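Local coordinates for protein glutathione S-transferase (Cupriavidus metallidurans, PDB 4MK3) that binds glutathione sulfinic acid and probably acts as a glutathione transferase, joining glutathione to electrophilic substrates, at residues A[117-122]-A[179-184]; A[158-163]-A[183-188]. All blocks are in the same frame, centred on the assembly; numbering follows the deposited sequence.

Interaction 1. Residues A[117-122]-A[179-184]; sequences ALADGL and DVAVGC
Ala119 and Ala181 meet methyl to methyl inside the all-helical C-terminal domain of the glutathione transferase fold, where helices 106-134 and 177-192 lie side by side and run the same way. Small side chains let the backbones come close: the CA atoms of Ala119 and Val182 are 5.2 Å apart. The tight part centres on one methyl. Ala119 CB lies 3.5 Å from Ala181 O and 3.7 Å from Ala181 CB, so it rests on a peptide group as much as on a side chain. Val182 adds its backbone N, 3.8 Å from Ala119 CB, and more distantly a branch of its side chain; with CG1 anti to the backbone N (chi1 171°), CG2 is left to approach Ala119 CB at 4.3 Å. Phe208 of helix 203-212 packs on Val182 beyond.

The looser flank, beside Asp120, has a different character, since a water molecule there takes the place of direct side-chain contact. The buried Asp120 forms salt bridges through OD2 with both Lys36 and Arg86, two positive partners that would be expected to favour its carboxylate form. The other oxygen faces the neighbouring helix through the water, which spends one hydrogen on each side of the interface: it donates to Asp120 OD1 at 2.9 Å and to the backbone Ala181 O at 3.2 Å.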
ATOM      1  N   ALA A 117      -5.212   0.604  -5.900  1.00 12.72           N
ATOM      2  CA  ALA A 117      -4.050  -0.273  -5.702  1.00 13.29           C
ATOM      3  C   ALA A 117      -3.258  -0.451  -6.993  1.00 14.11           C
ATOM      4  O   ALA A 117      -2.018  -0.542  -6.965  1.00 14.15           O
ATOM      5  CB  ALA A 117      -4.484  -1.597  -5.140  1.00 13.96           C
ATOM      6  N   LEU A 118      -3.945  -0.540  -8.116  1.00 13.36           N
ATOM      7  CA  LEU A 118      -3.278  -0.662  -9.402  1.00 13.53           C
ATOM      8  C   LEU A 118      -2.449   0.581  -9.692  1.00 14.47           C
ATOM      9  O   LEU A 118      -1.284   0.493 -10.090  1.00 14.45           O
ATOM     10  CB  LEU A 118      -4.309  -0.891 -10.508  1.00 14.63           C
ATOM     11  CG  LEU A 118      -3.809  -0.980 -11.944  1.00 15.60           C
ATOM     12  CD1 LEU A 118      -2.738  -2.052 -12.102  1.00 16.75           C
ATOM     13  CD2 LEU A 118      -4.986  -1.217 -12.871  1.00 15.59           C
ATOM     14  N   ALA A 119      -3.041   1.754  -9.510  1.00 13.37           N
ATOM     15  CA  ALA A 119      -2.340   3.011  -9.744  1.00 13.00           C
ATOM     16  C   ALA A 119      -1.162   3.195  -8.787  1.00 15.17           C
ATOM     17  O   ALA A 119      -0.060   3.561  -9.192  1.00 14.58           O
ATOM     18  CB  ALA A 119      -3.303   4.170  -9.639  1.00 13.85           C
ATOM     19  N   ASP A 120      -1.397   2.920  -7.513  1.00 14.95           N
ATOM     20  CA  ASP A 120      -0.356   3.058  -6.501  1.00 13.67           C
ATOM     21  C   ASP A 120       0.772   2.066  -6.795  1.00 14.99           C
ATOM     22  O   ASP A 120       1.941   2.359  -6.559  1.00 15.43           O
ATOM     23  CB  ASP A 120      -0.931   2.751  -5.108  1.00 13.92           C
ATOM     24  CG  ASP A 120      -1.743   3.905  -4.488  1.00 19.54           C
ATOM     25  OD1 ASP A 120      -1.956   4.956  -5.130  1.00 19.54           O
ATOM     26  OD2 ASP A 120      -2.156   3.731  -3.321  1.00 20.28           O
ATOM     27  N   GLY A 121       0.418   0.881  -7.271  1.00 14.05           N
ATOM     28  CA  GLY A 121       1.427  -0.117  -7.624  1.00 14.79           C
ATOM     29  C   GLY A 121       2.293   0.275  -8.793  1.00 15.00           C
ATOM     30  O   GLY A 121       3.513  -0.009  -8.827  1.00 15.80           O
ATOM     31  N   LEU A 122       1.690   0.918  -9.782  1.00 13.07           N
ATOM     32  CA  LEU A 122       2.437   1.503 -10.891  1.00 14.53           C
ATOM     33  C   LEU A 122       3.426   2.538 -10.312  1.00 15.59           C
ATOM     34  O   LEU A 122       4.627   2.523 -10.641  1.00 16.68           O
ATOM     35  CB  LEU A 122       1.468   2.124 -11.906  1.00 14.59           C
ATOM     36  CG  LEU A 122       2.096   2.700 -13.167  1.00 17.34           C
ATOM     37  CD1 LEU A 122       1.031   2.897 -14.235  1.00 15.66           C
ATOM     38  CD2 LEU A 122       2.817   4.029 -12.938  1.00 16.72           C
ATOM     39  N   ASP A 179     -10.294   7.270 -10.438  1.00 12.07           N
ATOM     40  CA  ASP A 179      -9.844   8.235 -11.434  1.00 12.98           C
ATOM     41  C   ASP A 179      -8.759   9.136 -10.904  1.00 12.12           C
ATOM     42  O   ASP A 179      -7.778   9.417 -11.604  1.00 12.24           O
ATOM     43  CB  ASP A 179     -11.061   9.036 -11.894  1.00 13.07           C
ATOM     44  CG  ASP A 179     -12.148   8.138 -12.390  1.00 13.13           C
ATOM     45  OD1 ASP A 179     -11.977   7.528 -13.481  1.00 13.03           O
ATOM     46  OD2 ASP A 179     -13.155   7.994 -11.665  1.00 14.16           O
ATOM     47  N   VAL A 180      -8.927   9.618  -9.675  1.00 11.94           N
ATOM     48  CA  VAL A 180      -7.883  10.438  -9.054  1.00 12.36           C
ATOM     49  C   VAL A 180      -6.538   9.706  -9.078  1.00 11.15           C
ATOM     50  O   VAL A 180      -5.521  10.262  -9.493  1.00 11.67           O
ATOM     51  CB  VAL A 180      -8.257  10.792  -7.604  1.00 11.55           C
ATOM     52  CG1 VAL A 180      -7.145  11.567  -6.924  1.00 14.20           C
ATOM     53  CG2 VAL A 180      -9.534  11.587  -7.540  1.00 13.33           C
ATOM     54  N   ALA A 181      -6.557   8.463  -8.631  1.00 11.48           N
ATOM     55  CA  ALA A 181      -5.338   7.681  -8.481  1.00 12.28           C
ATOM     56  C   ALA A 181      -4.687   7.436  -9.848  1.00 11.84           C
ATOM     57  O   ALA A 181      -3.479   7.617 -10.025  1.00 12.78           O
ATOM     58  CB  ALA A 181      -5.641   6.400  -7.752  1.00 12.42           C
ATOM     59  N   VAL A 182      -5.483   7.031 -10.828  1.00 12.56           N
ATOM     60  CA  VAL A 182      -4.977   6.793 -12.177  1.00 13.17           C
ATOM     61  C   VAL A 182      -4.430   8.072 -12.797  1.00 11.53           C
ATOM     62  O   VAL A 182      -3.331   8.083 -13.349  1.00 12.36           O
ATOM     63  CB  VAL A 182      -6.065   6.144 -13.071  1.00 13.37           C
ATOM     64  CG1 VAL A 182      -5.613   6.111 -14.528  1.00 14.40           C
ATOM     65  CG2 VAL A 182      -6.393   4.735 -12.565  1.00 11.88           C
ATOM     66  N   GLY A 183      -5.146   9.183 -12.631  1.00 12.16           N
ATOM     67  CA  GLY A 183      -4.694  10.449 -13.154  1.00 13.23           C
ATOM     68  C   GLY A 183      -3.356  10.881 -12.586  1.00 12.97           C
ATOM     69  O   GLY A 183      -2.492  11.435 -13.273  1.00 12.56           O
ATOM     70  N   CYS A 184      -3.192  10.671 -11.286  1.00 13.02           N
ATOM     71  CA  CYS A 184      -1.930  10.992 -10.628  1.00 13.71           C
ATOM     72  C   CYS A 184      -0.770  10.132 -11.132  1.00 12.63           C
ATOM     73  O   CYS A 184       0.365  10.629 -11.309  1.00 14.21           O
ATOM     74  CB  CYS A 184      -2.063  10.871  -9.111  1.00 12.85           C
ATOM     75  SG  CYS A 184      -3.035  12.244  -8.371  1.00 14.67           S
TER
HETATM   76  O   HOH W   1      -2.286   7.075  -7.107  1.00 23.02           O

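Interaction 2. Residues A[158-163]-A[183-188]; sequences TAMSTG and GCALAY
Met160 is the one residue of segment 158-163 that touches segment 183-188, meeting Ala185 and Leu186 with the last two atoms of its side chain. Its methyl, CE, ends 4.3 Å from Ala185 CB, while the sulfur just behind it, SD, lies 4.4 Å from Leu186 CD2. Both are loose apolar contacts, as befits segments whose nearest CA atoms, those of Met160 and Leu186, are 10.1 Å apart. The length is gained by full extension: chi2 (173°) and chi3 (174°) are both anti, so the chain beyond CB is an extended zigzag that carries CE away from its own helix. From the other side Leu186 reaches back with its CD2 branch, whereas Ala185 presents no more than a methyl.

In the next shell, Leu118 and Leu122 of helix 106-134 lie against Met160, and Phe208 and Gln209 of helix 203-212 pack on Leu186. Gln209 also gives its NE2 to the carbonyl of Gly183, linking helix 203-212 to helix 177-192. Further out, on the exposed face of helix 143-164, Thr162 folds its hydroxyl back onto the preceding turn. OG1 donates to Thr158 O at 3.0 Å, coming from above the carbonyl plane (39° out of it), and the same oxygen also accepts the helical bond from Thr162 N. Ser161 OG is hydrogen-bonded to Asn204 OD1. A long apolar side chain spanning neighbouring helices in this way is plain core packing of the helical C-terminal domain of glutathione transferases.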
ATOM      1  N   THR A 158      -1.290  -1.409 -19.387  1.00 17.57           N
ATOM      2  CA  THR A 158      -2.171  -2.221 -20.213  1.00 16.93           C
ATOM      3  C   THR A 158      -3.435  -2.565 -19.428  1.00 17.60           C
ATOM      4  O   THR A 158      -4.537  -2.520 -19.973  1.00 17.94           O
ATOM      5  CB  THR A 158      -1.474  -3.485 -20.615  1.00 16.99           C
ATOM      6  OG1 THR A 158      -0.373  -3.148 -21.465  1.00 22.32           O
ATOM      7  CG2 THR A 158      -2.404  -4.408 -21.389  1.00 21.31           C
ATOM      8  N   ALA A 159      -3.289  -2.915 -18.162  1.00 16.66           N
ATOM      9  CA  ALA A 159      -4.458  -3.239 -17.347  1.00 16.93           C
ATOM     10  C   ALA A 159      -5.357  -2.031 -17.157  1.00 19.32           C
ATOM     11  O   ALA A 159      -6.585  -2.153 -17.152  1.00 17.72           O
ATOM     12  CB  ALA A 159      -4.038  -3.811 -15.989  1.00 17.08           C
ATOM     13  N   MET A 160      -4.771  -0.855 -16.978  1.00 15.37           N
ATOM     14  CA  MET A 160      -5.586   0.347 -16.822  1.00 14.18           C
ATOM     15  C   MET A 160      -6.381   0.575 -18.110  1.00 16.39           C
ATOM     16  O   MET A 160      -7.561   0.929 -18.054  1.00 16.25           O
ATOM     17  CB  MET A 160      -4.731   1.572 -16.550  1.00 16.38           C
ATOM     18  CG  MET A 160      -4.096   1.605 -15.173  1.00 15.73           C
ATOM     19  SD  MET A 160      -2.958   3.003 -15.062  1.00 16.51           S
ATOM     20  CE  MET A 160      -2.502   2.946 -13.339  1.00 15.32           C
ATOM     21  N   SER A 161      -5.735   0.417 -19.258  1.00 16.41           N
ATOM     22  CA  SER A 161      -6.426   0.639 -20.514  1.00 15.07           C
ATOM     23  C   SER A 161      -7.531  -0.426 -20.706  1.00 18.85           C
ATOM     24  O   SER A 161      -8.653  -0.101 -21.114  1.00 17.40           O
ATOM     25  CB  SER A 161      -5.428   0.625 -21.677  1.00 16.64           C
ATOM     26  OG  SER A 161      -6.070   0.757 -22.940  1.00 17.89           O
ATOM     27  N   THR A 162      -7.229  -1.679 -20.393  1.00 18.26           N
ATOM     28  CA  THR A 162      -8.216  -2.763 -20.511  1.00 18.66           C
ATOM     29  C   THR A 162      -9.406  -2.518 -19.569  1.00 18.47           C
ATOM     30  O   THR A 162     -10.573  -2.678 -19.960  1.00 21.67           O
ATOM     31  CB  THR A 162      -7.548  -4.103 -20.231  1.00 20.11           C
ATOM     32  OG1 THR A 162      -6.596  -4.351 -21.277  1.00 27.48           O
ATOM     33  CG2 THR A 162      -8.585  -5.251 -20.244  1.00 25.19           C
ATOM     34  N   GLY A 163      -9.105  -2.076 -18.354  1.00 18.09           N
ATOM     35  CA  GLY A 163     -10.129  -1.844 -17.339  1.00 18.11           C
ATOM     36  C   GLY A 163     -11.023  -0.664 -17.638  1.00 18.25           C
ATOM     37  O   GLY A 163     -12.233  -0.721 -17.403  1.00 19.49           O
ATOM     38  N   GLY A 183      -5.146   9.183 -12.631  1.00 12.16           N
ATOM     39  CA  GLY A 183      -4.694  10.449 -13.154  1.00 13.23           C
ATOM     40  C   GLY A 183      -3.356  10.881 -12.586  1.00 12.97           C
ATOM     41  O   GLY A 183      -2.492  11.435 -13.273  1.00 12.56           O
ATOM     42  N   CYS A 184      -3.192  10.671 -11.286  1.00 13.02           N
ATOM     43  CA  CYS A 184      -1.930  10.992 -10.628  1.00 13.71           C
ATOM     44  C   CYS A 184      -0.770  10.132 -11.132  1.00 12.63           C
ATOM     45  O   CYS A 184       0.365  10.629 -11.309  1.00 14.21           O
ATOM     46  CB  CYS A 184      -2.063  10.871  -9.111  1.00 12.85           C
ATOM     47  SG  CYS A 184      -3.035  12.244  -8.371  1.00 14.67           S
ATOM     48  N   ALA A 185      -1.060   8.862 -11.399  1.00 13.11           N
ATOM     49  CA  ALA A 185      -0.061   7.928 -11.896  1.00 13.85           C
ATOM     50  C   ALA A 185       0.364   8.312 -13.313  1.00 14.73           C
ATOM     51  O   ALA A 185       1.558   8.361 -13.616  1.00 14.04           O
ATOM     52  CB  ALA A 185      -0.575   6.484 -11.824  1.00 14.10           C
ATOM     53  N   LEU A 186      -0.600   8.557 -14.188  1.00 14.02           N
ATOM     54  CA  LEU A 186      -0.265   8.872 -15.565  1.00 15.08           C
ATOM     55  C   LEU A 186       0.483  10.194 -15.672  1.00 14.76           C
ATOM     56  O   LEU A 186       1.464  10.305 -16.397  1.00 14.92           O
ATOM     57  CB  LEU A 186      -1.522   8.899 -16.421  1.00 13.37           C
ATOM     58  CG  LEU A 186      -2.288   7.590 -16.571  1.00 15.47           C
ATOM     59  CD1 LEU A 186      -3.547   7.827 -17.387  1.00 16.44           C
ATOM     60  CD2 LEU A 186      -1.380   6.533 -17.209  1.00 17.51           C
ATOM     61  N   ALA A 187       0.053  11.192 -14.889  1.00 14.82           N
ATOM     62  CA  ALA A 187       0.741  12.465 -14.863  1.00 14.46           C
ATOM     63  C   ALA A 187       2.164  12.334 -14.312  1.00 13.61           C
ATOM     64  O   ALA A 187       3.072  13.055 -14.730  1.00 15.63           O
ATOM     65  CB  ALA A 187      -0.064  13.483 -14.019  1.00 16.43           C
ATOM     66  N   TYR A 188       2.350  11.422 -13.358  1.00 14.45           N
ATOM     67  CA  TYR A 188       3.690  11.182 -12.834  1.00 16.17           C
ATOM     68  C   TYR A 188       4.619  10.617 -13.901  1.00 16.38           C
ATOM     69  O   TYR A 188       5.774  11.028 -14.003  1.00 17.40           O
ATOM     70  CB  TYR A 188       3.670  10.266 -11.616  1.00 14.32           C
ATOM     71  CG  TYR A 188       5.024  10.130 -10.981  1.00 17.69           C
ATOM     72  CD1 TYR A 188       5.571  11.165 -10.240  1.00 18.22           C
ATOM     73  CD2 TYR A 188       5.751   8.957 -11.088  1.00 18.23           C
ATOM     74  CE1 TYR A 188       6.820  11.042  -9.650  1.00 20.01           C
ATOM     75  CE2 TYR A 188       6.978   8.829 -10.496  1.00 21.50           C
ATOM     76  CZ  TYR A 188       7.500   9.865  -9.769  1.00 19.03           C
ATOM     77  OH  TYR A 188       8.757   9.756  -9.180  1.00 25.74           O
TER

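In the fold
Interactions 1 and 2 have centres only 6 Å apart and belong to one hydrophobic core. Their first segments come from helices 106-134 and 143-164, consecutive in the chain, and both end on helix 177-192, where Gly183 and Cys184 are common to the two ranges. The contacts join through Met160, whose CE lies 3.6 Å from Ala119 CA, so Ala119, which pairs with Ala181 in interaction 1, also packs against the methyl of Met160. Together they join three helices of the C-terminal domain. Bound glutathione sulfinic acid lies about 10 and 11 Å from the side chains of Ala181 and Ala185, and Pro67 of the second subunit packs on Leu118 and Ala159.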